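PDB 3D7R: esterase from Staphylococcus aureus subsp. aureus USA300_TCH1516, which probably hydrolyses ester bonds as a member of the alpha/beta hydrolase fold family, its natural substrate being unknown. Local coordinates for residues L119-L124 / K309-I314; L177-V182 / E254-V259; M279-Q282 / Y286-F289. All blocks are in the same frame, centred on the assembly; numbering follows the deposited sequence.

Interaction 1. Residues L119-L124 / K309-I314; sequences LDKITL and KAIKQI. With DMS (dimethyl sulfoxide), chain F.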
loop_
_atom_site.group_PDB
_atom_site.type_symbol
_atom_site.label_atom_id
_atom_site.label_comp_id
_atom_site.label_asym_id
_atom_site.label_seq_id
_atom_site.Cartn_x
_atom_site.Cartn_y
_atom_site.Cartn_z
ATOM N N LEU A 119 5.138 -10.183 -2.683
ATOM C CA LEU A 119 3.875 -10.707 -3.200
ATOM C C LEU A 119 3.940 -12.212 -3.481
ATOM O O LEU A 119 3.001 -12.958 -3.193
ATOM C CB LEU A 119 3.446 -9.908 -4.432
ATOM C CG LEU A 119 2.578 -8.670 -4.094
ATOM C CD1 LEU A 119 3.226 -7.735 -3.077
ATOM C CD2 LEU A 119 2.247 -7.911 -5.358
ATOM N N ASP A 120 5.055 -12.650 -4.046
ATOM C CA ASP A 120 5.303 -14.073 -4.232
ATOM C C ASP A 120 5.176 -14.827 -2.907
ATOM O O ASP A 120 4.412 -15.794 -2.819
ATOM C CB ASP A 120 6.680 -14.293 -4.865
ATOM C CG ASP A 120 6.866 -15.700 -5.373
ATOM O OD1 ASP A 120 5.926 -16.253 -5.975
ATOM O OD2 ASP A 120 7.955 -16.258 -5.179
ATOM N N LYS A 121 5.878 -14.353 -1.870
ATOM C CA LYS A 121 5.803 -14.960 -0.536
ATOM C C LYS A 121 4.395 -14.983 0.041
ATOM O O LYS A 121 3.990 -15.994 0.613
ATOM C CB LYS A 121 6.734 -14.264 0.472
ATOM C CG LYS A 121 8.219 -14.270 0.080
ATOM C CD LYS A 121 9.093 -14.649 1.265
ATOM C CE LYS A 121 10.564 -14.359 0.987
ATOM N NZ LYS A 121 11.150 -15.073 -0.176
ATOM N N ILE A 122 3.664 -13.872 -0.086
ATOM C CA ILE A 122 2.300 -13.807 0.444
ATOM C C ILE A 122 1.396 -14.812 -0.282
ATOM O O ILE A 122 0.535 -15.466 0.346
ATOM C CB ILE A 122 1.703 -12.364 0.324
ATOM C CG1 ILE A 122 2.389 -11.405 1.313
ATOM C CG2 ILE A 122 0.185 -12.368 0.590
ATOM C CD1 ILE A 122 2.173 -9.937 0.976
ATOM N N THR A 123 1.568 -14.905 -1.608
ATOM C CA THR A 123 0.816 -15.881 -2.395
ATOM C C THR A 123 1.042 -17.292 -1.841
ATOM O O THR A 123 0.098 -18.029 -1.584
ATOM C CB THR A 123 1.239 -15.861 -3.893
ATOM O OG1 THR A 123 1.091 -14.537 -4.417
ATOM C CG2 THR A 123 0.389 -16.863 -4.742
ATOM N N LEU A 124 2.306 -17.663 -1.667
ATOM C CA LEU A 124 2.656 -18.997 -1.210
ATOM C C LEU A 124 2.210 -19.262 0.228
ATOM O O LEU A 124 1.867 -20.406 0.562
ATOM C CB LEU A 124 4.163 -19.244 -1.371
ATOM C CG LEU A 124 4.605 -19.881 -2.704
ATOM C CD1 LEU A 124 4.308 -18.999 -3.905
ATOM C CD2 LEU A 124 6.100 -20.217 -2.646
ATOM N N LYS A 309 7.967 -13.197 9.870
ATOM C CA LYS A 309 7.006 -13.220 10.973
ATOM C C LYS A 309 5.731 -12.442 10.624
ATOM O O LYS A 309 4.639 -12.911 10.921
ATOM C CB LYS A 309 7.629 -12.671 12.266
ATOM C CG LYS A 309 6.724 -12.778 13.491
ATOM C CD LYS A 309 7.329 -12.102 14.736
ATOM C CE LYS A 309 6.387 -12.302 15.925
ATOM N NZ LYS A 309 6.962 -11.762 17.182
ATOM N N ALA A 310 5.865 -11.279 9.982
ATOM C CA ALA A 310 4.692 -10.485 9.575
ATOM C C ALA A 310 3.863 -11.243 8.548
ATOM O O ALA A 310 2.642 -11.229 8.589
ATOM C CB ALA A 310 5.109 -9.130 9.018
ATOM N N ILE A 311 4.539 -11.875 7.606
ATOM C CA ILE A 311 3.861 -12.672 6.579
ATOM C C ILE A 311 3.094 -13.829 7.210
ATOM O O ILE A 311 1.944 -14.079 6.830
ATOM C CB ILE A 311 4.842 -13.143 5.479
ATOM C CG1 ILE A 311 5.251 -11.940 4.618
ATOM C CG2 ILE A 311 4.206 -14.225 4.589
ATOM C CD1 ILE A 311 6.580 -12.121 3.899
ATOM N N LYS A 312 3.700 -14.504 8.194
ATOM C CA LYS A 312 3.002 -15.581 8.906
ATOM C C LYS A 312 1.771 -15.042 9.642
ATOM O O LYS A 312 0.745 -15.721 9.699
ATOM C CB LYS A 312 3.914 -16.313 9.889
ATOM C CG LYS A 312 4.981 -17.168 9.238
ATOM C CD LYS A 312 5.809 -17.936 10.306
ATOM C CE LYS A 312 7.199 -18.328 9.778
ATOM N NZ LYS A 312 7.254 -19.725 9.239
ATOM N N GLN A 313 1.878 -13.843 10.210
ATOM C CA GLN A 313 0.737 -13.206 10.874
ATOM C C GLN A 313 -0.405 -12.868 9.903
ATOM O O GLN A 313 -1.589 -12.999 10.250
ATOM C CB GLN A 313 1.183 -11.956 11.628
ATOM C CG GLN A 313 1.991 -12.305 12.901
ATOM C CD GLN A 313 2.756 -11.136 13.457
ATOM O OE1 GLN A 313 3.167 -10.229 12.724
ATOM N NE2 GLN A 313 2.951 -11.141 14.771
ATOM N N ILE A 314 -0.046 -12.399 8.707
ATOM C CA ILE A 314 -1.023 -12.235 7.621
ATOM C C ILE A 314 -1.712 -13.570 7.323
ATOM O O ILE A 314 -2.945 -13.638 7.336
ATOM C CB ILE A 314 -0.373 -11.646 6.350
ATOM C CG1 ILE A 314 0.117 -10.211 6.635
ATOM C CG2 ILE A 314 -1.380 -11.665 5.163
ATOM C CD1 ILE A 314 0.888 -9.559 5.504
HETATM S S DMS F . 4.029 -7.841 16.817
HETATM O O DMS F . 4.193 -9.586 16.551
HETATM C C1 DMS F . 3.409 -7.610 18.502
HETATM C C2 DMS F . 5.699 -7.194 17.017
#

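Interaction 2. Residues L177-V182 / E254-V259; sequences LALSFV and EGLPPV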
loop_
_atom_site.group_PDB
_atom_site.type_symbol
_atom_site.label_atom_id
_atom_site.label_comp_id
_atom_site.label_asym_id
_atom_site.label_seq_id
_atom_site.Cartn_x
_atom_site.Cartn_y
_atom_site.Cartn_z
ATOM N N LEU A 177 -3.922 4.307 -0.145
ATOM C CA LEU A 177 -4.842 4.067 -1.271
ATOM C C LEU A 177 -5.852 2.962 -0.932
ATOM O O LEU A 177 -7.041 3.098 -1.190
ATOM C CB LEU A 177 -4.087 3.663 -2.554
ATOM C CG LEU A 177 -3.230 4.647 -3.343
ATOM C CD1 LEU A 177 -2.895 4.068 -4.732
ATOM C CD2 LEU A 177 -3.951 5.998 -3.518
ATOM N N ALA A 178 -5.370 1.882 -0.332
ATOM C CA ALA A 178 -6.230 0.759 0.036
ATOM C C ALA A 178 -7.308 1.184 1.030
ATOM O O ALA A 178 -8.483 0.896 0.806
ATOM C CB ALA A 178 -5.394 -0.399 0.589
ATOM N N LEU A 179 -6.926 1.869 2.116
ATOM C CA LEU A 179 -7.937 2.344 3.082
ATOM C C LEU A 179 -8.908 3.351 2.439
ATOM O O LEU A 179 -10.130 3.226 2.585
ATOM C CB LEU A 179 -7.288 2.941 4.352
ATOM C CG LEU A 179 -8.250 3.606 5.355
ATOM C CD1 LEU A 179 -9.315 2.648 5.886
ATOM C CD2 LEU A 179 -7.514 4.237 6.526
ATOM N N SER A 180 -8.366 4.362 1.761
ATOM C CA SER A 180 -9.199 5.351 1.075
ATOM C C SER A 180 -10.168 4.701 0.060
ATOM O O SER A 180 -11.336 5.102 -0.058
ATOM C CB SER A 180 -8.305 6.393 0.397
ATOM O OG SER A 180 -9.067 7.243 -0.426
ATOM N N PHE A 181 -9.692 3.694 -0.660
ATOM C CA PHE A 181 -10.539 2.987 -1.624
ATOM C C PHE A 181 -11.679 2.211 -0.933
ATOM O O PHE A 181 -12.816 2.237 -1.380
ATOM C CB PHE A 181 -9.704 2.074 -2.541
ATOM C CG PHE A 181 -10.551 1.162 -3.416
ATOM C CD1 PHE A 181 -11.308 1.686 -4.456
ATOM C CD2 PHE A 181 -10.602 -0.217 -3.169
ATOM C CE1 PHE A 181 -12.124 0.858 -5.237
ATOM C CE2 PHE A 181 -11.406 -1.058 -3.964
ATOM C CZ PHE A 181 -12.152 -0.519 -4.989
ATOM N N VAL A 182 -11.381 1.525 0.166
ATOM C CA VAL A 182 -12.434 0.799 0.900
ATOM C C VAL A 182 -13.440 1.792 1.514
ATOM O O VAL A 182 -14.641 1.525 1.571
ATOM C CB VAL A 182 -11.816 -0.165 1.950
ATOM C CG1 VAL A 182 -12.900 -0.758 2.861
ATOM C CG2 VAL A 182 -11.000 -1.269 1.219
ATOM N N GLU A 254 -16.735 4.220 10.618
ATOM C CA GLU A 254 -17.924 3.413 10.923
ATOM C C GLU A 254 -18.388 2.600 9.718
ATOM O O GLU A 254 -18.684 3.172 8.661
ATOM C CB GLU A 254 -19.057 4.304 11.447
ATOM C CG GLU A 254 -18.639 5.123 12.680
ATOM C CD GLU A 254 -19.780 5.965 13.275
ATOM O OE1 GLU A 254 -20.869 6.002 12.679
ATOM O OE2 GLU A 254 -19.590 6.587 14.341
ATOM N N GLY A 255 -18.435 1.275 9.889
ATOM C CA GLY A 255 -18.854 0.351 8.839
ATOM C C GLY A 255 -17.726 -0.352 8.079
ATOM O O GLY A 255 -17.980 -1.185 7.221
ATOM N N LEU A 256 -16.476 -0.014 8.381
ATOM C CA LEU A 256 -15.338 -0.657 7.726
ATOM C C LEU A 256 -15.314 -2.168 8.005
ATOM O O LEU A 256 -15.792 -2.617 9.055
ATOM C CB LEU A 256 -14.013 -0.014 8.177
ATOM C CG LEU A 256 -13.650 1.349 7.556
ATOM C CD1 LEU A 256 -12.411 1.937 8.197
ATOM C CD2 LEU A 256 -13.425 1.179 6.044
ATOM N N PRO A 257 -14.746 -2.954 7.074
ATOM C CA PRO A 257 -14.507 -4.367 7.388
ATOM C C PRO A 257 -13.343 -4.458 8.387
ATOM O O PRO A 257 -12.671 -3.435 8.628
ATOM C CB PRO A 257 -14.094 -4.956 6.025
ATOM C CG PRO A 257 -13.434 -3.823 5.330
ATOM C CD PRO A 257 -14.256 -2.599 5.728
ATOM N N PRO A 258 -13.109 -5.650 8.984
ATOM C CA PRO A 258 -11.974 -5.816 9.896
ATOM C C PRO A 258 -10.660 -5.342 9.262
ATOM O O PRO A 258 -10.389 -5.670 8.107
ATOM C CB PRO A 258 -11.924 -7.335 10.127
ATOM C CG PRO A 258 -13.352 -7.770 9.967
ATOM C CD PRO A 258 -13.908 -6.892 8.867
ATOM N N VAL A 259 -9.875 -4.585 10.022
ATOM C CA VAL A 259 -8.589 -4.017 9.539
ATOM C C VAL A 259 -7.418 -4.648 10.300
ATOM O O VAL A 259 -7.508 -4.874 11.525
ATOM C CB VAL A 259 -8.567 -2.443 9.625
ATOM C CG1 VAL A 259 -7.198 -1.854 9.161
ATOM C CG2 VAL A 259 -9.687 -1.815 8.778
#

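Interaction 3. Residues M279-Q282 / Y286-F289; sequences MMLQ and YIEF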
loop_
_atom_site.group_PDB
_atom_site.type_symbol
_atom_site.label_atom_id
_atom_site.label_comp_id
_atom_site.label_asym_id
_atom_site.label_seq_id
_atom_site.Cartn_x
_atom_site.Cartn_y
_atom_site.Cartn_z
HETATM N N MSE A 279 -8.885 5.793 16.943
HETATM C CA MSE A 279 -10.160 6.132 16.304
HETATM C C MSE A 279 -11.007 4.882 15.977
HETATM O O MSE A 279 -12.212 4.874 16.187
HETATM C CB MSE A 279 -9.935 6.972 15.033
HETATM C CG MSE A 279 -9.294 8.320 15.290
HETATM SE SE MSE A 279 -8.684 9.070 13.565
HETATM C CE MSE A 279 -10.402 9.207 12.695
HETATM N N MSE A 280 -10.371 3.843 15.452
HETATM C CA MSE A 280 -11.059 2.551 15.193
HETATM C C MSE A 280 -11.665 1.956 16.474
HETATM O O MSE A 280 -12.827 1.520 16.500
HETATM C CB MSE A 280 -10.065 1.559 14.578
HETATM C CG MSE A 280 -9.573 1.989 13.193
HETATM SE SE MSE A 280 -10.976 1.690 11.834
HETATM C CE MSE A 280 -10.858 -0.236 11.762
ATOM N N LEU A 281 -10.866 1.951 17.540
ATOM C CA LEU A 281 -11.285 1.441 18.839
ATOM C C LEU A 281 -12.486 2.217 19.375
ATOM O O LEU A 281 -13.493 1.623 19.775
ATOM C CB LEU A 281 -10.100 1.500 19.814
ATOM C CG LEU A 281 -8.992 0.477 19.488
ATOM C CD1 LEU A 281 -7.772 0.760 20.369
ATOM C CD2 LEU A 281 -9.491 -0.961 19.664
ATOM N N GLN A 282 -12.378 3.543 19.352
ATOM C CA GLN A 282 -13.464 4.441 19.788
ATOM C C GLN A 282 -14.769 4.194 19.043
ATOM O O GLN A 282 -15.844 4.297 19.623
ATOM C CB GLN A 282 -13.050 5.890 19.600
ATOM C CG GLN A 282 -14.058 6.914 20.143
ATOM C CD GLN A 282 -13.587 8.322 19.931
ATOM O OE1 GLN A 282 -13.261 8.708 18.812
ATOM N NE2 GLN A 282 -13.528 9.107 21.013
ATOM N N TYR A 286 -13.293 -3.327 14.538
ATOM C CA TYR A 286 -12.231 -4.321 14.671
ATOM C C TYR A 286 -10.906 -3.875 14.038
ATOM O O TYR A 286 -10.842 -3.594 12.842
ATOM C CB TYR A 286 -12.661 -5.650 14.043
ATOM C CG TYR A 286 -11.764 -6.792 14.454
ATOM C CD1 TYR A 286 -12.077 -7.568 15.566
ATOM C CD2 TYR A 286 -10.589 -7.080 13.751
ATOM C CE1 TYR A 286 -11.254 -8.620 15.968
ATOM C CE2 TYR A 286 -9.757 -8.128 14.147
ATOM C CZ TYR A 286 -10.104 -8.885 15.260
ATOM O OH TYR A 286 -9.306 -9.920 15.676
ATOM N N ILE A 287 -9.849 -3.824 14.844
ATOM C CA ILE A 287 -8.509 -3.541 14.324
ATOM C C ILE A 287 -7.464 -4.392 15.061
ATOM O O ILE A 287 -7.495 -4.486 16.295
ATOM C CB ILE A 287 -8.178 -2.018 14.360
ATOM C CG1 ILE A 287 -6.709 -1.775 13.941
ATOM C CG2 ILE A 287 -8.478 -1.440 15.764
ATOM C CD1 ILE A 287 -6.541 -0.832 12.754
ATOM N N GLU A 288 -6.578 -5.054 14.309
ATOM C CA GLU A 288 -5.393 -5.673 14.905
ATOM C C GLU A 288 -4.210 -4.854 14.442
ATOM O O GLU A 288 -4.035 -4.656 13.243
ATOM C CB GLU A 288 -5.222 -7.138 14.450
ATOM C CG GLU A 288 -6.059 -8.150 15.219
ATOM C CD GLU A 288 -6.082 -9.525 14.570
ATOM O OE1 GLU A 288 -5.115 -9.908 13.865
ATOM O OE2 GLU A 288 -7.088 -10.229 14.771
ATOM N N PHE A 289 -3.417 -4.337 15.377
ATOM C CA PHE A 289 -2.215 -3.620 15.004
ATOM C C PHE A 289 -1.009 -4.445 15.468
ATOM O O PHE A 289 -0.822 -4.699 16.661
ATOM C CB PHE A 289 -2.246 -2.195 15.588
ATOM C CG PHE A 289 -1.063 -1.330 15.220
ATOM C CD1 PHE A 289 -0.257 -1.613 14.111
ATOM C CD2 PHE A 289 -0.779 -0.198 15.975
ATOM C CE1 PHE A 289 0.831 -0.806 13.782
ATOM C CE2 PHE A 289 0.311 0.639 15.653
ATOM C CZ PHE A 289 1.119 0.324 14.560
#

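Interaction 1. Residues L119-L124 / K309-I314
Lys121 lays the first methylene of its side chain against the end of Ile311, with CB and the Ile311 CD1 methyl 4.0 Å apart. Beyond this point the lysine chain bends and leads its end away from the partner helix; a dimethyl sulfoxide molecule lies near the side chain. One position on, Ile122 meets the same isoleucine through its CG1 branch, 4.4 Å from Ile311 CG1. Ile311 is therefore shared: its methylene faces Ile122 while its terminal methyl serves Lys121. An almost extended second torsion (chi2 157°) carries that methyl out from the branch point to the lysine.

The two helices come close, with the CA atoms of Ile122 and Ile311 only 6.4 Å apart, and Ile314 adds a further apolar group turned toward helix 113-126. In the alpha/beta hydrolase fold this is the pairing of the helix that precedes strand 129-133 with the one that follows the last strand, both lying on one side of the central sheet.

Away from the partner helix, the far face of 119-124 is tied down by polar groups. Leu119 O accepts from Thr123 OG1 at 2.8 Å as well as from Thr123 N, the two donors arriving from opposite faces of the carbonyl plane and the hydroxyl standing 36° out of it. The Asp120 carboxylate receives the amides of Lys73 and Ala74, one on each oxygen. On the outer side of 309-314, Gln313 NE2 gives a 2.7 Å hydrogen bond (154° at the hydrogen) to the oxygen of a second dimethyl sulfoxide, probably from the crystallisation liquor, while its OE1 bonds with Tyr292 OH; in the crystal, partners at both ends hold the amide in this rotation. Lys309 CE approaches the oxygen of the same dimethyl sulfoxide, at 3.5 Å from DMS O.

Interaction 2. Residues L177-V182 / E254-V259
The amide N of Phe181 bonds to Leu177 O at 2.8 Å, one of the helical bonds that set the spacing by which Leu179 and Val182 both face residues 254-259. The contact itself is entirely apolar and buried. Val182 does double duty through a single methyl: CG1, placed anti to the backbone N (chi1 171°), meets the Pro257 ring at CD, 3.7 Å away, and also Leu256 CD2 at 3.8 Å. It thus fits where the leucine branch and the proline ring adjoin. Leu256 answers with both of its methyls. While CD2 goes to Val182, CD1 reaches Leu179 CD1 at 3.9 Å, and these two leucine side chains cross at about a right angle. Leu256 CG lies beside its own backbone N (chi1 -77°), and from there the forked end spans the two helical residues, although its first bond does not aim straight at the helix.

Leu196 of strand 195-199 touches both Leu179 and Val182, and Met280 touches Leu256, so Leu256 lies between helices 173-187 and 270-282. The backbone N of Gly255 is held by Gln285 OE1. The loop leading into the penultimate strand of the sheet, 259-264, is thus packed against the helix that follows strand 166-171, within one layer of the alpha/beta hydrolase sandwich; in relatives, the turn between that strand and helix forms the nucleophile elbow.

Interaction 3. Residues M279-Q282 / Y286-F289
Met280, present as selenomethionine, presses its CB onto the CG2 methyl of Ile287 at 3.6 Å, and the two side chains cross at about a right angle. The rest of its chain is curled. CG starts beside the backbone N, and two further bends of like sign (chi2 -75°, chi3 -73°) wind the chain round so that CE comes back to the strand, 3.5 Å from Tyr286 O, while also lying near Ile287 CB.

In Ile287, CG1 stands anti to the backbone N (chi1 174°), which puts CG2 between that N and the carbonyl carbon and turns it to the helix. This one methyl also takes Leu281 CD2 at 4.1 Å, at the more exposed border. The second torsion of Ile287 is off a staggered position and takes CD1 to Met280 CG. Val259 touches both Met280 and Ile287, continuing the apolar layer under the helix, and Phe276, one turn back, also receives Ile287. Helix 270-282 is thereby fastened over the edge strand it leads into, within the beta-alpha-beta crossover formed by strand 259-264, helix 270-282 and strand 287-292.

In the fold
Interaction 1 spans the chain most widely, and interactions 2 and 3 lie in that order between its two segments. It sits on one side of the central sheet, where helices 113-126 and 305-318 pair; helices 173-187 and 270-282 lie on the other. Interactions 2 and 3 are neighbours, their centres 12 Å apart, and share Val259: its O and N probably bond to Glu288 N and Tyr286 O. Interaction 1 touches neither; its centre is about 21 Å from that of interaction 2 and 22 Å from that of interaction 3. Together they pack helices on both faces of the sheet; in hydrolases of this fold the catalytic residues sit on loops at C-terminal strand ends.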